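Local coordinates for protein 4-amino-4-deoxychorismate lyase (Legionella pneumophila, PDB 3LUL) that belongs to the class IV aminotransferase family and holds pyridoxal phosphate covalently bound, at residues 38-43 / 70-75; 45-50 / 63-68. All blocks are in the same frame, centred on the assembly; numbering follows the deposited sequence. Where two conformers were deposited one is given.

Both contacts use helix 65-78: contact 1 with strand 39-40 and the turn after it, contact 2 with helix 43-57; their centres lie about 11 Å apart. Contact 1 (38-43 / 70-75) is the more buried of the two and wholly apolar, with proline, alanine, leucine and isoleucine meeting where the edge strand runs beside the helix. Contact 2 (45-50 / 63-68) is only partly buried, larger, and aromatic, with W47, F65 and W68 gathered near the start of helix 65-78 and one hydrogen bond across. The two are joined directly: the indole nitrogen NE1 of W68 probably donates to A43 O, 3.1 Å away.

Contact 1: 38-43 / 70-75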
ATOM      1  N   SER B  38      -0.463  -3.513  32.529  1.00 12.34           N
ATOM      2  CA  SER B  38      -1.010  -2.162  32.386  1.00 13.06           C
ATOM      3  C   SER B  38       0.022  -1.126  31.972  1.00 14.41           C
ATOM      4  O   SER B  38      -0.256   0.064  32.044  1.00 18.51           O
ATOM      5  CB  SER B  38      -1.704  -1.699  33.664  1.00 16.62           C
ATOM      6  OG  SER B  38      -2.619  -2.684  34.090  1.00 21.49           O
ATOM      7  N   LYS B  39       1.191  -1.588  31.559  1.00 16.53           N
ATOM      8  CA  LYS B  39       2.283  -0.715  31.105  1.00 17.79           C
ATOM      9  C   LYS B  39       2.621  -0.956  29.623  1.00 16.09           C
ATOM     10  O   LYS B  39       2.848  -2.096  29.212  1.00 16.27           O
ATOM     11  CB  LYS B  39       3.523  -0.938  31.963  1.00 19.76           C
ATOM     12  CG  LYS B  39       3.358  -0.416  33.404  1.00 27.99           C
ATOM     13  CD  LYS B  39       4.407  -1.018  34.344  1.00 40.56           C
ATOM     14  CE  LYS B  39       4.402  -0.351  35.734  1.00 44.86           C
ATOM     15  NZ  LYS B  39       4.576  -1.347  36.849  1.00 48.69           N
ATOM     16  N   PRO B  40       2.698   0.123  28.828  1.00 15.34           N
ATOM     17  CA  PRO B  40       3.151  -0.064  27.447  1.00 14.24           C
ATOM     18  C   PRO B  40       4.638  -0.431  27.406  1.00 15.95           C
ATOM     19  O   PRO B  40       5.468   0.252  27.977  1.00 20.61           O
ATOM     20  CB  PRO B  40       2.875   1.302  26.779  1.00 13.87           C
ATOM     21  CG  PRO B  40       2.855   2.266  27.867  1.00 15.15           C
ATOM     22  CD  PRO B  40       2.441   1.543  29.128  1.00 15.93           C
ATOM     23  N   SER B  41       4.942  -1.521  26.726  1.00 15.12           N
ATOM     24  CA  SER B  41       6.282  -2.016  26.542  1.00 16.30           C
ATOM     25  C   SER B  41       7.008  -1.251  25.415  1.00 15.47           C
ATOM     26  O   SER B  41       6.528  -1.163  24.268  1.00 14.29           O
ATOM     27  CB  SER B  41       6.160  -3.486  26.160  1.00 20.07           C
ATOM     28  OG  SER B  41       7.398  -4.095  25.924  1.00 27.49           O
ATOM     29  N   PHE B  42       8.177  -0.724  25.748  1.00 13.52           N
ATOM     30  CA  PHE B  42       9.035  -0.007  24.789  1.00 11.82           C
ATOM     31  C   PHE B  42       8.372   1.167  24.100  1.00 13.07           C
ATOM     32  O   PHE B  42       8.619   1.432  22.937  1.00 11.21           O
ATOM     33  CB  PHE B  42       9.703  -0.988  23.828  1.00 13.60           C
ATOM     34  CG  PHE B  42      10.449  -2.018  24.570  1.00 20.34           C
ATOM     35  CD1 PHE B  42      11.721  -1.767  25.034  1.00 24.93           C
ATOM     36  CD2 PHE B  42       9.807  -3.172  24.956  1.00 29.43           C
ATOM     37  CE1 PHE B  42      12.372  -2.701  25.819  1.00 29.33           C
ATOM     38  CE2 PHE B  42      10.436  -4.107  25.731  1.00 31.74           C
ATOM     39  CZ  PHE B  42      11.723  -3.874  26.154  1.00 26.83           C
ATOM     40  N   ALA B  43       7.574   1.899  24.876  1.00 10.71           N
ATOM     41  CA  ALA B  43       6.871   3.070  24.370  1.00 10.15           C
ATOM     42  C   ALA B  43       7.824   4.044  23.667  1.00 10.74           C
ATOM     43  O   ALA B  43       7.447   4.630  22.671  1.00  8.06           O
ATOM     44  CB  ALA B  43       6.165   3.796  25.510  1.00  9.49           C
ATOM     45  N   GLU B  70       1.688   9.477  28.120  1.00 12.97           N
ATOM     46  CA  GLU B  70       0.464   9.831  28.882  0.50 13.86           C
ATOM     47  C   GLU B  70      -0.808   9.398  28.143  1.00 14.13           C
ATOM     48  O   GLU B  70      -1.750   8.890  28.765  1.00 15.04           O
ATOM     49  CB  GLU B  70       0.420  11.344  29.190  0.50 14.34           C
ATOM     50  CG  GLU B  70      -0.944  11.927  29.712  0.50 17.34           C
ATOM     51  CD  GLU B  70      -1.460  11.303  31.013  0.50 25.83           C
ATOM     52  OE1 GLU B  70      -0.832  10.346  31.529  0.50 26.24           O
ATOM     53  OE2 GLU B  70      -2.514  11.778  31.522  0.50 13.15           O
ATOM     54  N   HIS B  71      -0.834   9.598  26.830  1.00 11.58           N
ATOM     55  CA  HIS B  71      -1.960   9.106  26.010  1.00 14.52           C
ATOM     56  C   HIS B  71      -2.120   7.603  26.053  1.00 12.78           C
ATOM     57  O   HIS B  71      -3.245   7.121  26.152  1.00 14.22           O
ATOM     58  CB  HIS B  71      -1.872   9.572  24.572  1.00 13.28           C
ATOM     59  CG  HIS B  71      -2.430  10.933  24.357  1.00 16.14           C
ATOM     60  ND1 HIS B  71      -1.640  12.041  24.148  1.00 22.85           N
ATOM     61  CD2 HIS B  71      -3.709  11.371  24.337  1.00 16.38           C
ATOM     62  CE1 HIS B  71      -2.410  13.099  23.978  1.00 20.75           C
ATOM     63  NE2 HIS B  71      -3.669  12.720  24.095  1.00 22.60           N
ATOM     64  N   LEU B  72      -1.013   6.873  26.007  1.00 12.57           N
ATOM     65  CA  LEU B  72      -1.042   5.408  26.107  1.00 13.97           C
ATOM     66  C   LEU B  72      -1.597   4.985  27.459  1.00 14.22           C
ATOM     67  O   LEU B  72      -2.482   4.124  27.530  1.00 12.90           O
ATOM     68  CB  LEU B  72       0.337   4.768  25.881  1.00 11.78           C
ATOM     69  CG  LEU B  72       1.049   5.031  24.535  1.00 14.69           C
ATOM     70  CD1 LEU B  72       2.502   4.487  24.551  1.00 11.51           C
ATOM     71  CD2 LEU B  72       0.234   4.396  23.394  1.00 12.55           C
ATOM     72  N   ILE B  73      -1.121   5.630  28.523  1.00 13.45           N
ATOM     73  CA  ILE B  73      -1.571   5.285  29.880  1.00 14.46           C
ATOM     74  C   ILE B  73      -3.055   5.574  30.023  1.00 14.49           C
ATOM     75  O   ILE B  73      -3.780   4.754  30.585  1.00 13.86           O
ATOM     76  CB  ILE B  73      -0.756   6.006  30.973  1.00 14.49           C
ATOM     77  CG1 ILE B  73       0.709   5.539  30.962  1.00 18.29           C
ATOM     78  CG2 ILE B  73      -1.374   5.759  32.378  1.00 18.53           C
ATOM     79  CD1 ILE B  73       0.941   4.065  31.203  1.00 17.86           C
ATOM     80  N   GLN B  74      -3.527   6.696  29.477  1.00 14.42           N
ATOM     81  CA  GLN B  74      -4.933   7.065  29.648  1.00 15.14           C
ATOM     82  C   GLN B  74      -5.858   6.104  28.912  1.00 15.00           C
ATOM     83  O   GLN B  74      -6.950   5.827  29.389  1.00 14.73           O
ATOM     84  CB  GLN B  74      -5.219   8.518  29.240  1.00 16.67           C
ATOM     85  CG  GLN B  74      -4.692   9.585  30.252  1.00 23.27           C
ATOM     86  CD  GLN B  74      -5.062   9.319  31.739  1.00 29.11           C
ATOM     87  OE1 GLN B  74      -4.186   9.270  32.605  1.00 34.72           O
ATOM     88  NE2 GLN B  74      -6.356   9.156  32.028  1.00 33.27           N
ATOM     89  N   LYS B  75      -5.392   5.574  27.777  1.00 13.62           N
ATOM     90  CA  LYS B  75      -6.112   4.546  27.027  1.00 14.54           C
ATOM     91  C   LYS B  75      -6.180   3.215  27.758  1.00 15.28           C
ATOM     92  O   LYS B  75      -7.263   2.619  27.853  1.00 18.28           O
ATOM     93  CB  LYS B  75      -5.498   4.386  25.633  1.00 18.08           C
ATOM     94  CG  LYS B  75      -6.284   5.098  24.590  1.00 22.54           C
ATOM     95  CD  LYS B  75      -7.402   4.185  24.127  1.00 24.97           C
ATOM     96  CE  LYS B  75      -8.569   4.967  23.646  1.00 25.06           C
ATOM     97  NZ  LYS B  75      -9.506   4.110  22.895  1.00 26.54           N
TER
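P40 and L72 mark the closest backbone approach here, their CA atoms 7.0 Å apart, with a short strand (39-40) and the turn after it lying beside one side of helix 65-78. No hydrogen bond crosses; the contact is nearly all between apolar side chains. The P40 ring, its CB pointing toward the helix, is shared between two helix residues. Its CB and CG meet L72 CD1, the former at 3.9 Å, while its CD touches the end of I73, CD1, at 3.6 Å. The side chains of P40 and I73 cross at about a right angle. I73 does not aim its CB straight at the strand; CG1 lies beside the backbone N (chi1 -65°), and it is the terminal CD1 that comes nearer. L72 does point across, and its CD1 touches two partners, P40 CB and, 3.8 Å away, A43 CB. L72 CD1 thus meets both strand 39-40, through P40, and the first residue of helix 43-57, A43, which follows the N-cap F42. S38 comes only within 4.3 Å, its carbonyl O to I73 CD1, and its OG is hydrogen-bonded instead to L81 O. Around this small apolar patch, F69 and I76 of the same helix also touch P40, and F69 meets A43 as well. I33 of strand 28-36 packs against both P40 and L72, and L72 also reaches inward over the sheet to F110 of strand 106-113. P40 and I33 place the contact between helix 65-78 and the edge of the five-stranded sheet, just where the chain leaves strand 39-40 for helix 43-57.

Contact 2: 45-50 / 63-68; sequences MHWERL and ISFDDW
W47 reaches from helix 43-57 into the start of helix 65-78, where it forms an aromatic cluster with F65 and W68 in this class IV aminotransferase chain. Its CG lies anti to the backbone N (chi1 177°), which points it toward the other segment. F65 lies over one face of that indole: its CB stands 3.8 Å above the plane, over the centre, and its CA makes a CH-pi contact with the five-membered ring. The phenyl ring itself turns its edge to this face, in a T-shaped pair with planes at 71°. Toward W68 the roles reverse, because there W47 supplies the edge and W68 the face. The two five-membered rings are 4.8 Å apart between centroids and inclined, and W47 CB rests on the W68 face as a second CH-pi contact, 3.5 Å from W68 NE1. L50, one turn further along its helix, brings CD2 to 3.6 Å from CZ3 at the six-membered end of W68, while H46 CB adds a looser touch at CZ2. The H46 ring leads away, its ND1 hydrogen-bonded to E31 OE1. F61 meets W47, L50 and W68, while I33 and A88 of the sheet touch W68. R49 NH2 makes a salt bridge with E31 OE1, and R49 NH1 hydrogen-bonds OP1 of the LLP residue at position 141. At the N-terminus of helix 65-78, S64 is the N-cap, and its OG accepts from D67 N. The residue before it, I63, offers its carbonyl O to W47 NE1 at 3.0 Å, a fairly straight bond (160°) with the oxygen in the plane of the indole.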
HETATM    1  N   MSE B  45      10.780   3.375  22.088  1.00 10.82           N
HETATM    2  CA  MSE B  45      11.220   2.905  20.778  1.00  9.05           C
HETATM    3  C   MSE B  45      10.139   2.998  19.702  1.00  8.64           C
HETATM    4  O   MSE B  45      10.445   3.295  18.542  1.00  7.04           O
HETATM    5  CB  MSE B  45      11.851   1.494  20.865  1.00 11.56           C
HETATM    6  CG  MSE B  45      13.157   1.496  21.634  1.00 21.37           C
HETATM    7 SE   MSE B  45      13.853  -0.315  21.842  0.75 19.35          SE
HETATM    8  CE  MSE B  45      14.617  -0.388  20.092  1.00 20.22           C
ATOM      9  N   HIS B  46       8.884   2.758  20.087  1.00  9.87           N
ATOM     10  CA  HIS B  46       7.745   2.932  19.177  1.00  8.96           C
ATOM     11  C   HIS B  46       7.566   4.397  18.766  1.00  8.69           C
ATOM     12  O   HIS B  46       7.345   4.697  17.603  1.00  6.49           O
ATOM     13  CB  HIS B  46       6.473   2.404  19.833  1.00  7.06           C
ATOM     14  CG  HIS B  46       6.424   0.915  19.905  1.00  7.73           C
ATOM     15  ND1 HIS B  46       6.240   0.129  18.786  1.00 10.97           N
ATOM     16  CD2 HIS B  46       6.524   0.060  20.959  1.00 11.43           C
ATOM     17  CE1 HIS B  46       6.260  -1.150  19.140  1.00 11.10           C
ATOM     18  NE2 HIS B  46       6.406  -1.218  20.455  1.00 10.82           N
ATOM     19  N   TRP B  47       7.646   5.300  19.739  1.00  7.22           N
ATOM     20  CA  TRP B  47       7.579   6.757  19.436  1.00  6.47           C
ATOM     21  C   TRP B  47       8.692   7.196  18.502  1.00  7.81           C
ATOM     22  O   TRP B  47       8.498   7.991  17.584  1.00  8.22           O
ATOM     23  CB  TRP B  47       7.645   7.514  20.776  1.00  8.92           C
ATOM     24  CG  TRP B  47       7.663   8.993  20.707  1.00  9.63           C
ATOM     25  CD1 TRP B  47       6.575   9.832  20.580  1.00  9.14           C
ATOM     26  CD2 TRP B  47       8.816   9.828  20.745  1.00 10.31           C
ATOM     27  NE1 TRP B  47       6.992  11.142  20.577  1.00 10.89           N
ATOM     28  CE2 TRP B  47       8.363  11.169  20.663  1.00 11.64           C
ATOM     29  CE3 TRP B  47      10.189   9.578  20.847  1.00 11.93           C
ATOM     30  CZ2 TRP B  47       9.240  12.244  20.665  1.00 10.20           C
ATOM     31  CZ3 TRP B  47      11.061  10.646  20.850  1.00 10.48           C
ATOM     32  CH2 TRP B  47      10.582  11.967  20.775  1.00  8.38           C
ATOM     33  N   GLU B  48       9.892   6.699  18.762  1.00  8.87           N
ATOM     34  CA  GLU B  48      11.068   7.071  17.966  1.00  8.22           C
ATOM     35  C   GLU B  48      10.890   6.660  16.518  1.00  8.29           C
ATOM     36  O   GLU B  48      11.150   7.421  15.600  1.00  9.48           O
ATOM     37  CB  GLU B  48      12.301   6.387  18.545  1.00  9.69           C
ATOM     38  CG  GLU B  48      13.593   6.557  17.779  1.00 14.81           C
ATOM     39  CD  GLU B  48      14.756   5.767  18.390  1.00 20.11           C
ATOM     40  OE1 GLU B  48      14.574   4.603  18.844  1.00 20.19           O
ATOM     41  OE2 GLU B  48      15.865   6.326  18.420  1.00 23.27           O
ATOM     42  N   ARG B  49      10.503   5.406  16.317  1.00  9.04           N
ATOM     43  CA  ARG B  49      10.353   4.873  14.977  1.00  6.91           C
ATOM     44  C   ARG B  49       9.233   5.598  14.237  1.00  7.74           C
ATOM     45  O   ARG B  49       9.382   5.989  13.097  1.00  9.72           O
ATOM     46  CB  ARG B  49      10.053   3.365  15.015  1.00  9.82           C
ATOM     47  CG  ARG B  49       9.905   2.784  13.608  1.00 11.20           C
ATOM     48  CD  ARG B  49       9.919   1.275  13.602  1.00  9.37           C
ATOM     49  NE  ARG B  49       8.752   0.717  14.292  1.00  8.77           N
ATOM     50  CZ  ARG B  49       8.606  -0.578  14.554  1.00 13.84           C
ATOM     51  NH1 ARG B  49       9.501  -1.472  14.106  1.00 13.14           N
ATOM     52  NH2 ARG B  49       7.540  -0.995  15.210  1.00 10.10           N
ATOM     53  N   LEU B  50       8.111   5.795  14.910  1.00  8.76           N
ATOM     54  CA  LEU B  50       6.961   6.498  14.284  1.00 11.07           C
ATOM     55  C   LEU B  50       7.379   7.888  13.868  1.00 10.47           C
ATOM     56  O   LEU B  50       7.077   8.299  12.745  1.00 10.05           O
ATOM     57  CB  LEU B  50       5.731   6.521  15.200  1.00  9.45           C
ATOM     58  CG  LEU B  50       4.458   7.229  14.720  1.00  9.93           C
ATOM     59  CD1 LEU B  50       4.053   6.721  13.355  1.00  9.36           C
ATOM     60  CD2 LEU B  50       3.353   7.061  15.780  1.00 11.46           C
ATOM     61  N   ILE B  63       4.225  15.635  18.793  1.00 15.78           N
ATOM     62  CA  ILE B  63       3.739  15.135  20.073  1.00 13.15           C
ATOM     63  C   ILE B  63       4.982  14.706  20.837  1.00 10.86           C
ATOM     64  O   ILE B  63       5.780  13.926  20.331  1.00 11.31           O
ATOM     65  CB  ILE B  63       2.715  14.004  19.909  1.00 16.53           C
ATOM     66  CG1 ILE B  63       2.253  13.496  21.288  1.00 13.99           C
ATOM     67  CG2 ILE B  63       3.244  12.851  19.067  1.00 17.10           C
ATOM     68  CD1 ILE B  63       1.018  12.535  21.192  1.00 17.77           C
ATOM     69  N   SER B  64       5.144  15.221  22.048  1.00 11.68           N
ATOM     70  CA  SER B  64       6.340  14.914  22.828  1.00 10.56           C
ATOM     71  C   SER B  64       6.259  13.468  23.301  1.00  9.76           C
ATOM     72  O   SER B  64       5.167  12.866  23.333  1.00  9.14           O
ATOM     73  CB  SER B  64       6.461  15.878  24.011  1.00 12.03           C
ATOM     74  OG  SER B  64       5.427  15.615  24.945  1.00  6.71           O
ATOM     75  N   PHE B  65       7.396  12.878  23.669  1.00  9.21           N
ATOM     76  CA  PHE B  65       7.360  11.534  24.215  1.00  8.68           C
ATOM     77  C   PHE B  65       6.474  11.447  25.463  1.00  8.20           C
ATOM     78  O   PHE B  65       5.726  10.490  25.635  1.00  9.78           O
ATOM     79  CB  PHE B  65       8.765  11.004  24.545  1.00  8.06           C
ATOM     80  CG  PHE B  65       8.723   9.700  25.267  1.00  8.59           C
ATOM     81  CD1 PHE B  65       8.265   8.554  24.598  1.00  8.61           C
ATOM     82  CD2 PHE B  65       9.030   9.613  26.618  1.00 16.73           C
ATOM     83  CE1 PHE B  65       8.175   7.350  25.253  1.00  6.81           C
ATOM     84  CE2 PHE B  65       8.939   8.397  27.292  1.00 19.33           C
ATOM     85  CZ  PHE B  65       8.494   7.260  26.610  1.00 16.80           C
ATOM     86  N   ASP B  66       6.618  12.419  26.365  1.00  7.88           N
ATOM     87  CA  ASP B  66       5.838  12.397  27.601  1.00 10.13           C
ATOM     88  C   ASP B  66       4.326  12.412  27.303  1.00 10.01           C
ATOM     89  O   ASP B  66       3.564  11.710  27.971  1.00  9.78           O
ATOM     90  CB  ASP B  66       6.242  13.544  28.511  1.00 11.26           C
ATOM     91  CG  ASP B  66       7.639  13.347  29.115  1.00 16.36           C
ATOM     92  OD1 ASP B  66       8.140  12.203  29.155  1.00 20.35           O
ATOM     93  OD2 ASP B  66       8.232  14.346  29.557  1.00 21.38           O
ATOM     94  N   ASP B  67       3.900  13.244  26.350  1.00  9.70           N
ATOM     95  CA  ASP B  67       2.482  13.312  25.994  1.00 12.17           C
ATOM     96  C   ASP B  67       2.019  11.998  25.337  1.00 10.78           C
ATOM     97  O   ASP B  67       0.921  11.487  25.640  1.00 10.18           O
ATOM     98  CB  ASP B  67       2.171  14.508  25.085  1.00 13.49           C
ATOM     99  CG  ASP B  67       2.177  15.848  25.838  1.00 18.56           C
ATOM    100  OD1 ASP B  67       2.262  15.886  27.083  1.00 25.97           O
ATOM    101  OD2 ASP B  67       2.078  16.875  25.165  1.00 26.34           O
ATOM    102  N   TRP B  68       2.877  11.441  24.487  1.00  8.53           N
ATOM    103  CA  TRP B  68       2.627  10.130  23.866  1.00  9.29           C
ATOM    104  C   TRP B  68       2.398   9.098  24.941  1.00 10.36           C
ATOM    105  O   TRP B  68       1.392   8.386  24.933  1.00  9.27           O
ATOM    106  CB  TRP B  68       3.831   9.762  23.026  1.00  8.22           C
ATOM    107  CG  TRP B  68       4.035   8.338  22.606  1.00  8.08           C
ATOM    108  CD1 TRP B  68       4.818   7.417  23.228  1.00 10.77           C
ATOM    109  CD2 TRP B  68       3.576   7.725  21.403  1.00  8.64           C
ATOM    110  NE1 TRP B  68       4.840   6.249  22.519  1.00  7.42           N
ATOM    111  CE2 TRP B  68       4.091   6.413  21.384  1.00  9.92           C
ATOM    112  CE3 TRP B  68       2.768   8.145  20.346  1.00 10.17           C
ATOM    113  CZ2 TRP B  68       3.805   5.517  20.371  1.00 10.23           C
ATOM    114  CZ3 TRP B  68       2.496   7.258  19.322  1.00 10.53           C
ATOM    115  CH2 TRP B  68       3.001   5.952  19.343  1.00 11.34           C
TER